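Local atomic coordinates of photoreceptor-histidine kinase BphP (Stigmatella aurantiaca DW4/3-1, PDB entry 6BAF), a protein that senses light as a phytochrome through a bilin chromophore and probably passes the signal on as a histidine kinase. Residues Leu245-Leu248 against His249-Val253; Arg196-Arg199 against Glu200-Leu204; His188-Ala191 against Ser192-Pro195. All coordinates share one frame; numbering follows the deposited sequence.

All three contacts are local ones within the GAF domain, and each lines the bilin BLR. Contact 3 leads from edge strand 188-189 through a turn straight into helix 196-202, the helix of contact 2; contact 1 is the last turns of helix 242-251. Tyr247 OH of contact 1 lies 3.2 Å from Asp193 OD2 of contact 3, a probable hydrogen bond, whereas contacts 1 and 2 do not touch. Contact 2 is the most buried, its centre about 14 Å from the chain centre; contacts 1 and 3 lie farther out, at about 19 and 21 Å. Contact 1 gives the chromophore an aromatic ring and a thioether, contact 2 a phenol for a propionate, contact 3 a backbone carbonyl for pyrrole nitrogens.

Contact 1. Residues Leu245-Leu248 against His249-Val253. With BLR (3-[5-[(Z)-(4-ethenyl-3-methyl-5-oxidanylidene-pyrrol-2-ylidene)methyl]-2-[[5-[(Z)-(3-ethenyl-4-methyl-5-oxidanylidene-pyrrol-2-ylidene)methyl]-3-(3-hydroxy-3-oxopropyl)-4-methyl-1H-pyrrol-2-yl]methyl]-4-methyl-1H-pyrrol-3-yl]propanoic acid), chain B.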
loop_
_atom_site.group_PDB
_atom_site.type_symbol
_atom_site.label_atom_id
_atom_site.label_comp_id
_atom_site.label_asym_id
_atom_site.label_seq_id
_atom_site.Cartn_x
_atom_site.Cartn_y
_atom_site.Cartn_z
ATOM N N LEU A 245 31.851 2.355 -5.381
ATOM C CA LEU A 245 32.144 1.425 -4.293
ATOM C C LEU A 245 33.376 1.846 -3.497
ATOM O O LEU A 245 33.427 1.603 -2.280
ATOM C CB LEU A 245 32.303 0.012 -4.817
ATOM C CG LEU A 245 31.008 -0.473 -5.453
ATOM C CD1 LEU A 245 31.211 -1.827 -6.067
ATOM C CD2 LEU A 245 29.807 -0.485 -4.409
ATOM N N GLU A 246 34.360 2.519 -4.138
ATOM C CA GLU A 246 35.523 2.960 -3.371
ATOM C C GLU A 246 35.242 4.250 -2.617
ATOM O O GLU A 246 35.766 4.440 -1.518
ATOM C CB GLU A 246 36.758 3.091 -4.273
ATOM C CG GLU A 246 38.067 2.999 -3.430
ATOM C CD GLU A 246 38.378 1.566 -2.906
ATOM O OE1 GLU A 246 39.251 1.427 -1.990
ATOM O OE2 GLU A 246 37.754 0.569 -3.400
ATOM N N TYR A 247 34.382 5.120 -3.151
ATOM C CA TYR A 247 33.834 6.190 -2.338
ATOM C C TYR A 247 33.199 5.650 -1.053
ATOM O O TYR A 247 33.403 6.212 0.021
ATOM C CB TYR A 247 32.803 6.957 -3.141
ATOM C CG TYR A 247 32.178 8.171 -2.464
ATOM C CD1 TYR A 247 32.765 9.398 -2.613
ATOM C CD2 TYR A 247 30.957 8.116 -1.755
ATOM C CE1 TYR A 247 32.237 10.519 -2.099
ATOM C CE2 TYR A 247 30.382 9.324 -1.174
ATOM C CZ TYR A 247 31.055 10.508 -1.365
ATOM O OH TYR A 247 30.634 11.760 -0.891
ATOM N N LEU A 248 32.400 4.580 -1.152
ATOM C CA LEU A 248 31.687 4.076 0.018
ATOM C C LEU A 248 32.675 3.490 1.012
ATOM O O LEU A 248 32.627 3.805 2.208
ATOM C CB LEU A 248 30.625 3.031 -0.395
ATOM C CG LEU A 248 29.408 3.608 -1.153
ATOM C CD1 LEU A 248 28.297 2.589 -1.517
ATOM C CD2 LEU A 248 28.854 4.754 -0.383
ATOM N N HIS A 249 33.612 2.679 0.512
ATOM C CA HIS A 249 34.681 2.127 1.340
ATOM C C HIS A 249 35.440 3.214 2.108
ATOM O O HIS A 249 35.668 3.082 3.313
ATOM C CB HIS A 249 35.633 1.326 0.469
ATOM C CG HIS A 249 36.656 0.557 1.246
ATOM N ND1 HIS A 249 36.621 -0.819 1.366
ATOM C CD2 HIS A 249 37.751 0.968 1.933
ATOM C CE1 HIS A 249 37.648 -1.221 2.098
ATOM N NE2 HIS A 249 38.350 -0.156 2.452
ATOM N N ASN A 250 35.811 4.309 1.435
ATOM C CA ASN A 250 36.547 5.387 2.102
ATOM C C ASN A 250 35.673 6.151 3.069
ATOM O O ASN A 250 36.161 6.745 4.040
ATOM C CB ASN A 250 37.095 6.407 1.092
ATOM C CG ASN A 250 37.603 7.700 1.792
ATOM O OD1 ASN A 250 36.877 8.724 1.916
ATOM N ND2 ASN A 250 38.838 7.618 2.330
ATOM N N MET A 251 34.396 6.255 2.763
ATOM C CA MET A 251 33.522 6.911 3.690
ATOM C C MET A 251 33.252 6.036 4.917
ATOM O O MET A 251 32.643 6.514 5.876
ATOM C CB MET A 251 32.254 7.261 2.932
ATOM C CG MET A 251 31.538 8.406 3.457
ATOM S SD MET A 251 30.164 8.609 2.351
ATOM C CE MET A 251 28.790 8.428 3.452
ATOM N N GLY A 252 33.688 4.775 4.899
ATOM C CA GLY A 252 33.355 3.831 5.948
ATOM C C GLY A 252 31.973 3.212 5.891
ATOM O O GLY A 252 31.458 2.804 6.934
ATOM N N VAL A 253 31.364 3.105 4.701
ATOM C CA VAL A 253 29.984 2.642 4.523
ATOM C C VAL A 253 30.027 1.242 3.946
ATOM O O VAL A 253 30.744 1.005 2.973
ATOM C CB VAL A 253 29.203 3.596 3.606
ATOM C CG1 VAL A 253 27.912 2.950 3.113
ATOM C CG2 VAL A 253 28.904 4.889 4.357
HETATM C CHA BLR B . 26.480 7.347 -7.072
HETATM N NA BLR B . 27.051 8.833 -5.102
HETATM C C1A BLR B . 26.222 7.990 -5.735
HETATM C C2A BLR B . 25.063 7.786 -4.980
HETATM C C3A BLR B . 25.169 8.544 -3.869
HETATM C C4A BLR B . 26.418 9.178 -3.949
HETATM C CMA BLR B . 24.084 8.649 -2.756
HETATM C CAA BLR B . 23.899 6.882 -5.392
HETATM C CBA BLR B . 24.155 5.387 -5.070
HETATM C CGA BLR B . 23.954 5.080 -3.578
HETATM O O1A BLR B . 22.811 5.316 -3.089
HETATM O O2A BLR B . 24.893 4.609 -2.828
HETATM C CHB BLR B . 27.077 10.161 -3.006
HETATM N NB BLR B . 26.496 9.144 -0.776
HETATM C C1B BLR B . 26.879 10.260 -1.722
HETATM C C2B BLR B . 27.025 11.482 -0.896
HETATM C C3B BLR B . 26.750 11.211 0.456
HETATM C C4B BLR B . 26.406 9.771 0.616
HETATM C CMB BLR B . 27.401 12.877 -1.409
HETATM O OB BLR B . 26.135 9.183 1.602
HETATM C CAB BLR B . 26.786 12.300 1.542
HETATM C CBB BLR B . 26.391 12.066 2.771
HETATM N NC BLR B . 31.499 9.631 -6.843
HETATM C C1C BLR B . 32.626 10.519 -6.346
HETATM C C2C BLR B . 33.526 10.719 -7.522
HETATM C C3C BLR B . 33.036 10.055 -8.677
HETATM C C4C BLR B . 31.769 9.347 -8.311
HETATM C CMC BLR B . 34.779 11.564 -7.443
HETATM O OC BLR B . 32.778 10.951 -5.255
HETATM C CAC BLR B . 33.703 10.041 -10.067
HETATM C CBC BLR B . 34.043 11.176 -10.702
HETATM C CHD BLR B . 31.046 8.627 -9.112
HETATM N ND BLR B . 28.823 8.314 -7.605
HETATM C C1D BLR B . 29.684 8.069 -8.785
HETATM C C2D BLR B . 29.051 7.140 -9.706
HETATM C C3D BLR B . 27.752 6.802 -9.135
HETATM C C4D BLR B . 27.559 7.527 -7.828
HETATM C CMD BLR B . 29.651 6.655 -11.032
HETATM C CAD BLR B . 26.743 5.848 -9.739
HETATM C CBD BLR B . 26.902 4.492 -9.070
HETATM C CGD BLR B . 25.946 3.642 -9.885
HETATM O O1D BLR B . 24.700 3.925 -9.878
HETATM O O2D BLR B . 26.426 2.730 -10.624
#
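Met251 reaches back one helical turn to Tyr247, its SD 3.6 Å from ring atom CE2 and oblique to the ring, a Met-aromatic contact. With CG anti to the backbone N (chi1 -177°), the Tyr247 ring extends to the bilin, where CD1 is 3.1 Å from BLR OC. Met251 also touches the chromophore, its CE 3.3 Å from BLR OB. Under these side chains the backbone polar groups are paired off: His249 N donates to Leu245 O at 3.0 Å, Asn250 N to Glu246 O, and Met251 N to Tyr247 O. The helix then closes in a Schellman motif at Gly252, whose positive phi turns the chain. Val253 N bonds to Leu248 O at 2.9 Å in a nearly straight bond (172°), and Gly252 N bonds to His249 O at 3.0 Å. Beneath this cap Leu248 CD2 packs on Val253 CG1 at 4.0 Å, while Leu248 also lies on Ile210 of strand 207-210. Carbons of Tyr247 and Met251 thus lie against the bilin oxygens OC and OB without a hydrogen bond in either contact, and it is the helix's own backbone bonding, not bonds to BLR, that holds the two residues there.

Contact 2. Residues Arg196-Arg199 against Glu200-Leu204. With BLR (3-[5-[(Z)-(4-ethenyl-3-methyl-5-oxidanylidene-pyrrol-2-ylidene)methyl]-2-[[5-[(Z)-(3-ethenyl-4-methyl-5-oxidanylidene-pyrrol-2-ylidene)methyl]-3-(3-hydroxy-3-oxopropyl)-4-methyl-1H-pyrrol-2-yl]methyl]-4-methyl-1H-pyrrol-3-yl]propanoic acid), chain B.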
loop_
_atom_site.group_PDB
_atom_site.type_symbol
_atom_site.label_atom_id
_atom_site.label_comp_id
_atom_site.label_asym_id
_atom_site.label_seq_id
_atom_site.Cartn_x
_atom_site.Cartn_y
_atom_site.Cartn_z
ATOM N N ARG A 196 26.892 13.211 -13.598
ATOM C CA ARG A 196 25.736 13.560 -14.399
ATOM C C ARG A 196 25.065 12.334 -15.020
ATOM O O ARG A 196 23.834 12.270 -15.097
ATOM C CB ARG A 196 26.165 14.556 -15.451
ATOM C CG ARG A 196 25.324 14.529 -16.629
ATOM C CD ARG A 196 25.201 15.920 -17.074
ATOM N NE ARG A 196 24.902 15.911 -18.490
ATOM C CZ ARG A 196 24.420 16.966 -19.135
ATOM N NH1 ARG A 196 24.169 18.084 -18.446
ATOM N NH2 ARG A 196 24.175 16.882 -20.441
ATOM N N GLN A 197 25.829 11.346 -15.466
ATOM C CA GLN A 197 25.152 10.170 -15.998
ATOM C C GLN A 197 24.460 9.358 -14.895
ATOM O O GLN A 197 23.510 8.627 -15.188
ATOM C CB GLN A 197 26.140 9.296 -16.791
ATOM C CG GLN A 197 27.060 8.384 -15.958
ATOM C CD GLN A 197 28.222 9.111 -15.285
ATOM O OE1 GLN A 197 28.098 10.268 -14.837
ATOM N NE2 GLN A 197 29.367 8.432 -15.209
ATOM N N ALA A 198 24.907 9.460 -13.639
ATOM C CA ALA A 198 24.169 8.825 -12.548
ATOM C C ALA A 198 22.864 9.566 -12.304
ATOM O O ALA A 198 21.792 8.949 -12.224
ATOM C CB ALA A 198 25.014 8.790 -11.272
ATOM N N ARG A 199 22.931 10.895 -12.237
ATOM C CA ARG A 199 21.740 11.694 -12.016
ATOM C C ARG A 199 20.707 11.464 -13.105
ATOM O O ARG A 199 19.502 11.441 -12.830
ATOM C CB ARG A 199 22.074 13.167 -11.985
ATOM C CG ARG A 199 22.668 13.749 -10.710
ATOM C CD ARG A 199 22.856 15.242 -11.039
ATOM N NE ARG A 199 24.245 15.512 -10.937
ATOM C CZ ARG A 199 25.020 16.139 -11.798
ATOM N NH1 ARG A 199 24.586 16.696 -12.922
ATOM N NH2 ARG A 199 26.279 16.210 -11.450
ATOM N N GLU A 200 21.157 11.318 -14.353
ATOM C CA GLU A 200 20.232 11.061 -15.448
ATOM C C GLU A 200 19.606 9.679 -15.330
ATOM O O GLU A 200 18.416 9.512 -15.593
ATOM C CB GLU A 200 20.946 11.203 -16.793
ATOM C CG GLU A 200 21.091 12.654 -17.246
ATOM C CD GLU A 200 22.067 12.816 -18.420
ATOM O OE1 GLU A 200 22.759 11.815 -18.791
ATOM O OE2 GLU A 200 22.143 13.954 -18.953
ATOM N N LEU A 201 20.396 8.674 -14.994
ATOM C CA LEU A 201 19.810 7.369 -14.727
ATOM C C LEU A 201 18.813 7.436 -13.569
ATOM O O LEU A 201 17.753 6.799 -13.616
ATOM C CB LEU A 201 20.922 6.377 -14.432
ATOM C CG LEU A 201 20.447 4.995 -14.006
ATOM C CD1 LEU A 201 19.599 4.382 -15.102
ATOM C CD2 LEU A 201 21.669 4.152 -13.769
ATOM N N TYR A 202 19.120 8.214 -12.523
ATOM C CA TYR A 202 18.254 8.191 -11.351
ATOM C C TYR A 202 16.972 8.959 -11.604
ATOM O O TYR A 202 16.013 8.797 -10.848
ATOM C CB TYR A 202 18.968 8.736 -10.114
ATOM C CG TYR A 202 20.249 7.986 -9.744
ATOM C CD1 TYR A 202 20.516 6.708 -10.252
ATOM C CD2 TYR A 202 21.186 8.558 -8.880
ATOM C CE1 TYR A 202 21.693 6.035 -9.926
ATOM C CE2 TYR A 202 22.365 7.886 -8.525
ATOM C CZ TYR A 202 22.617 6.641 -9.065
ATOM O OH TYR A 202 23.770 5.968 -8.703
ATOM N N GLN A 203 16.921 9.782 -12.657
ATOM C CA GLN A 203 15.644 10.372 -13.049
ATOM C C GLN A 203 14.705 9.354 -13.665
ATOM O O GLN A 203 13.504 9.624 -13.777
ATOM C CB GLN A 203 15.839 11.499 -14.062
ATOM C CG GLN A 203 16.190 12.770 -13.412
ATOM C CD GLN A 203 16.266 13.932 -14.375
ATOM O OE1 GLN A 203 16.362 15.080 -13.933
ATOM N NE2 GLN A 203 16.252 13.650 -15.695
ATOM N N LEU A 204 15.221 8.210 -14.102
ATOM C CA LEU A 204 14.386 7.217 -14.767
ATOM C C LEU A 204 14.122 6.010 -13.901
ATOM O O LEU A 204 13.057 5.410 -14.002
ATOM C CB LEU A 204 15.052 6.744 -16.068
ATOM C CG LEU A 204 15.419 7.840 -17.081
ATOM C CD1 LEU A 204 16.191 7.236 -18.212
ATOM C CD2 LEU A 204 14.190 8.549 -17.611
HETATM C CHA BLR B . 26.480 7.347 -7.072
HETATM N NA BLR B . 27.051 8.833 -5.102
HETATM C C1A BLR B . 26.222 7.990 -5.735
HETATM C C2A BLR B . 25.063 7.786 -4.980
HETATM C C3A BLR B . 25.169 8.544 -3.869
HETATM C C4A BLR B . 26.418 9.178 -3.949
HETATM C CMA BLR B . 24.084 8.649 -2.756
HETATM C CAA BLR B . 23.899 6.882 -5.392
HETATM C CBA BLR B . 24.155 5.387 -5.070
HETATM C CGA BLR B . 23.954 5.080 -3.578
HETATM O O1A BLR B . 22.811 5.316 -3.089
HETATM O O2A BLR B . 24.893 4.609 -2.828
HETATM C CHB BLR B . 27.077 10.161 -3.006
HETATM N NB BLR B . 26.496 9.144 -0.776
HETATM C C1B BLR B . 26.879 10.260 -1.722
HETATM C C2B BLR B . 27.025 11.482 -0.896
HETATM C C3B BLR B . 26.750 11.211 0.456
HETATM C C4B BLR B . 26.406 9.771 0.616
HETATM C CMB BLR B . 27.401 12.877 -1.409
HETATM O OB BLR B . 26.135 9.183 1.602
HETATM C CAB BLR B . 26.786 12.300 1.542
HETATM C CBB BLR B . 26.391 12.066 2.771
HETATM N NC BLR B . 31.499 9.631 -6.843
HETATM C C1C BLR B . 32.626 10.519 -6.346
HETATM C C2C BLR B . 33.526 10.719 -7.522
HETATM C C3C BLR B . 33.036 10.055 -8.677
HETATM C C4C BLR B . 31.769 9.347 -8.311
HETATM C CMC BLR B . 34.779 11.564 -7.443
HETATM O OC BLR B . 32.778 10.951 -5.255
HETATM C CAC BLR B . 33.703 10.041 -10.067
HETATM C CBC BLR B . 34.043 11.176 -10.702
HETATM C CHD BLR B . 31.046 8.627 -9.112
HETATM N ND BLR B . 28.823 8.314 -7.605
HETATM C C1D BLR B . 29.684 8.069 -8.785
HETATM C C2D BLR B . 29.051 7.140 -9.706
HETATM C C3D BLR B . 27.752 6.802 -9.135
HETATM C C4D BLR B . 27.559 7.527 -7.828
HETATM C CMD BLR B . 29.651 6.655 -11.032
HETATM C CAD BLR B . 26.743 5.848 -9.739
HETATM C CBD BLR B . 26.902 4.492 -9.070
HETATM C CGD BLR B . 25.946 3.642 -9.885
HETATM O O1D BLR B . 24.700 3.925 -9.878
HETATM O O2D BLR B . 26.426 2.730 -10.624
#
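Glu200 folds back along the helix to Arg196, one turn earlier. The helix itself sets Glu200 CB beside Arg196 O; CG, anti to the carbonyl carbon (chi1 -80°), stays by the same oxygen at 3.5 Å, and the extended chain beyond brings the carboxylate to the arginine. OE2 lies over one face of the guanidinium, 3.4 Å from Arg196 NE, with the two planes 51° apart. No N-H points at the oxygen, so the salt bridge rests on charge alone. The backbone below is tied more directly, Glu200 N donating to Arg196 O at 2.9 Å.

Arg199 sends its side chain out of the segment, bent at chi3. Its guanidinium has Arg196 CA over one face, while NE bonds to Ile194 O and NH2 to Ala191 O, two carbonyls of the turn just before the helix. The polar head therefore fastens the helix to its own lead-in, and Arg199 O accepts a weak bond from Gln203 N.

Ala198 packs its CB against Tyr202 CZ at 3.9 Å. Ala198 O takes the N-H of Tyr202 at 2.8 Å and also lies over one face of the phenol ring. From there Tyr202 OH donates to the propionate oxygen BLR O1D at 2.5 Å, a short bond made at the edge of the ring and in its plane.

Helix 196-202 follows edge strand 188-189 and its turn. The N-terminal segment meets it at the start, Asp4 accepting from Arg196 N and the carbonyls of Cys3 and Glu6 from Gln197 NE2. At the far end Gln203 OE1 bonds to the backbone of Leu267 on strand 266-275, and Ser260 of strand 255-263 bonds to Tyr202 O.

Contact 3. Residues His188-Ala191 against Ser192-Pro195; sequences HFPA and SDIP. With BLR (3-[5-[(Z)-(4-ethenyl-3-methyl-5-oxidanylidene-pyrrol-2-ylidene)methyl]-2-[[5-[(Z)-(3-ethenyl-4-methyl-5-oxidanylidene-pyrrol-2-ylidene)methyl]-3-(3-hydroxy-3-oxopropyl)-4-methyl-1H-pyrrol-2-yl]methyl]-4-methyl-1H-pyrrol-3-yl]propanoic acid), chain B.
Asp193 turns CG anti to its carbonyl carbon (chi1 -72°), which swings the carboxylate back to the ring of Phe189 and the pyrrolidine of Pro190. Phe189 adopts the same kind of chi1 (-66°), and the two side chains cross at about a right angle. OD2 comes 3.5 Å from Phe189 CD2, oblique to the ring, and OD1 rests 3.6 Å from Pro190 CG. Below, the backbone closes a short 3-10 turn: Asp193 N donates to Pro190 O at 3.1 Å and Ile194 N to Ala191 O at 3.3 Å. That turn aims Asp193 O at the chromophore, where it accepts from two pyrrole nitrogens, BLR NA at 3.1 Å and, in a weak bond, BLR ND. Around it, one face of the Phe189 ring carries the vinyl carbon BLR CAB, Ile194 CG1 lies 3.5 Å from BLR C4A, and Pro195 CD sits 3.2 Å from BLR C1D. Pro195 stands at the N-cap position of helix 196-202. The run Pro-Ala-Ser-Asp-Ile-Pro matches the PASDIP motif of bacterial phytochromes, whose aspartate carbonyl faces the bilin pyrrole nitrogens in the GAF pocket.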
loop_
_atom_site.group_PDB
_atom_site.type_symbol
_atom_site.label_atom_id
_atom_site.label_comp_id
_atom_site.label_asym_id
_atom_site.label_seq_id
_atom_site.Cartn_x
_atom_site.Cartn_y
_atom_site.Cartn_z
ATOM N N HIS A 188 27.483 20.216 2.670
ATOM C CA HIS A 188 27.282 20.387 1.244
ATOM C C HIS A 188 28.385 19.624 0.513
ATOM O O HIS A 188 29.474 19.408 1.051
ATOM C CB HIS A 188 27.272 21.866 0.851
ATOM C CG HIS A 188 26.191 22.683 1.504
ATOM N ND1 HIS A 188 25.707 22.431 2.775
ATOM C CD2 HIS A 188 25.517 23.774 1.062
ATOM C CE1 HIS A 188 24.786 23.326 3.083
ATOM N NE2 HIS A 188 24.656 24.156 2.063
ATOM N N PHE A 189 28.081 19.148 -0.690
ATOM C CA PHE A 189 29.030 18.322 -1.427
ATOM C C PHE A 189 29.016 18.763 -2.882
ATOM O O PHE A 189 28.010 19.299 -3.356
ATOM C CB PHE A 189 28.702 16.814 -1.364
ATOM C CG PHE A 189 28.826 16.204 0.013
ATOM C CD1 PHE A 189 27.814 16.370 0.957
ATOM C CD2 PHE A 189 29.931 15.435 0.349
ATOM C CE1 PHE A 189 27.917 15.804 2.208
ATOM C CE2 PHE A 189 30.044 14.871 1.603
ATOM C CZ PHE A 189 29.013 15.054 2.553
ATOM N N PRO A 190 30.111 18.566 -3.614
ATOM C CA PRO A 190 30.140 19.029 -5.010
ATOM C C PRO A 190 29.297 18.145 -5.921
ATOM O O PRO A 190 29.097 16.957 -5.660
ATOM C CB PRO A 190 31.628 18.935 -5.390
ATOM C CG PRO A 190 32.183 17.875 -4.472
ATOM C CD PRO A 190 31.403 18.029 -3.164
ATOM N N ALA A 191 28.885 18.718 -7.058
ATOM C CA ALA A 191 28.069 17.982 -8.015
ATOM C C ALA A 191 28.730 16.693 -8.484
ATOM O O ALA A 191 28.024 15.739 -8.840
ATOM C CB ALA A 191 27.750 18.843 -9.231
ATOM N N SER A 192 30.070 16.624 -8.514
ATOM C CA SER A 192 30.653 15.421 -9.111
ATOM C C SER A 192 30.500 14.192 -8.229
ATOM O O SER A 192 30.723 13.077 -8.717
ATOM C CB SER A 192 32.139 15.629 -9.453
ATOM O OG SER A 192 32.767 16.481 -8.498
ATOM N N ASP A 193 30.120 14.349 -6.959
ATOM C CA ASP A 193 29.956 13.154 -6.122
ATOM C C ASP A 193 28.796 12.291 -6.584
ATOM O O ASP A 193 28.783 11.085 -6.312
ATOM C CB ASP A 193 29.755 13.539 -4.669
ATOM C CG ASP A 193 31.030 14.069 -4.029
ATOM O OD1 ASP A 193 32.051 14.253 -4.743
ATOM O OD2 ASP A 193 31.015 14.297 -2.805
ATOM N N ILE A 194 27.835 12.873 -7.288
ATOM C CA ILE A 194 26.812 12.075 -7.959
ATOM C C ILE A 194 26.813 12.584 -9.392
ATOM O O ILE A 194 26.066 13.516 -9.731
ATOM C CB ILE A 194 25.431 12.196 -7.287
ATOM C CG1 ILE A 194 25.562 12.035 -5.761
ATOM C CG2 ILE A 194 24.440 11.178 -7.944
ATOM C CD1 ILE A 194 24.184 11.948 -4.992
ATOM N N PRO A 195 27.638 12.008 -10.251
ATOM C CA PRO A 195 27.931 12.650 -11.534
ATOM C C PRO A 195 26.745 12.542 -12.470
ATOM O O PRO A 195 25.757 11.844 -12.227
ATOM C CB PRO A 195 29.147 11.881 -12.071
ATOM C CG PRO A 195 29.033 10.504 -11.400
ATOM C CD PRO A 195 28.438 10.791 -10.022
HETATM C CHA BLR B . 26.480 7.347 -7.072
HETATM N NA BLR B . 27.051 8.833 -5.102
HETATM C C1A BLR B . 26.222 7.990 -5.735
HETATM C C2A BLR B . 25.063 7.786 -4.980
HETATM C C3A BLR B . 25.169 8.544 -3.869
HETATM C C4A BLR B . 26.418 9.178 -3.949
HETATM C CMA BLR B . 24.084 8.649 -2.756
HETATM C CAA BLR B . 23.899 6.882 -5.392
HETATM C CBA BLR B . 24.155 5.387 -5.070
HETATM C CGA BLR B . 23.954 5.080 -3.578
HETATM O O1A BLR B . 22.811 5.316 -3.089
HETATM O O2A BLR B . 24.893 4.609 -2.828
HETATM C CHB BLR B . 27.077 10.161 -3.006
HETATM N NB BLR B . 26.496 9.144 -0.776
HETATM C C1B BLR B . 26.879 10.260 -1.722
HETATM C C2B BLR B . 27.025 11.482 -0.896
HETATM C C3B BLR B . 26.750 11.211 0.456
HETATM C C4B BLR B . 26.406 9.771 0.616
HETATM C CMB BLR B . 27.401 12.877 -1.409
HETATM O OB BLR B . 26.135 9.183 1.602
HETATM C CAB BLR B . 26.786 12.300 1.542
HETATM C CBB BLR B . 26.391 12.066 2.771
HETATM N NC BLR B . 31.499 9.631 -6.843
HETATM C C1C BLR B . 32.626 10.519 -6.346
HETATM C C2C BLR B . 33.526 10.719 -7.522
HETATM C C3C BLR B . 33.036 10.055 -8.677
HETATM C C4C BLR B . 31.769 9.347 -8.311
HETATM C CMC BLR B . 34.779 11.564 -7.443
HETATM O OC BLR B . 32.778 10.951 -5.255
HETATM C CAC BLR B . 33.703 10.041 -10.067
HETATM C CBC BLR B . 34.043 11.176 -10.702
HETATM C CHD BLR B . 31.046 8.627 -9.112
HETATM N ND BLR B . 28.823 8.314 -7.605
HETATM C C1D BLR B . 29.684 8.069 -8.785
HETATM C C2D BLR B . 29.051 7.140 -9.706
HETATM C C3D BLR B . 27.752 6.802 -9.135
HETATM C C4D BLR B . 27.559 7.527 -7.828
HETATM C CMD BLR B . 29.651 6.655 -11.032
HETATM C CAD BLR B . 26.743 5.848 -9.739
HETATM C CBD BLR B . 26.902 4.492 -9.070
HETATM C CGD BLR B . 25.946 3.642 -9.885
HETATM O O1D BLR B . 24.700 3.925 -9.878
HETATM O O2D BLR B . 26.426 2.730 -10.624
#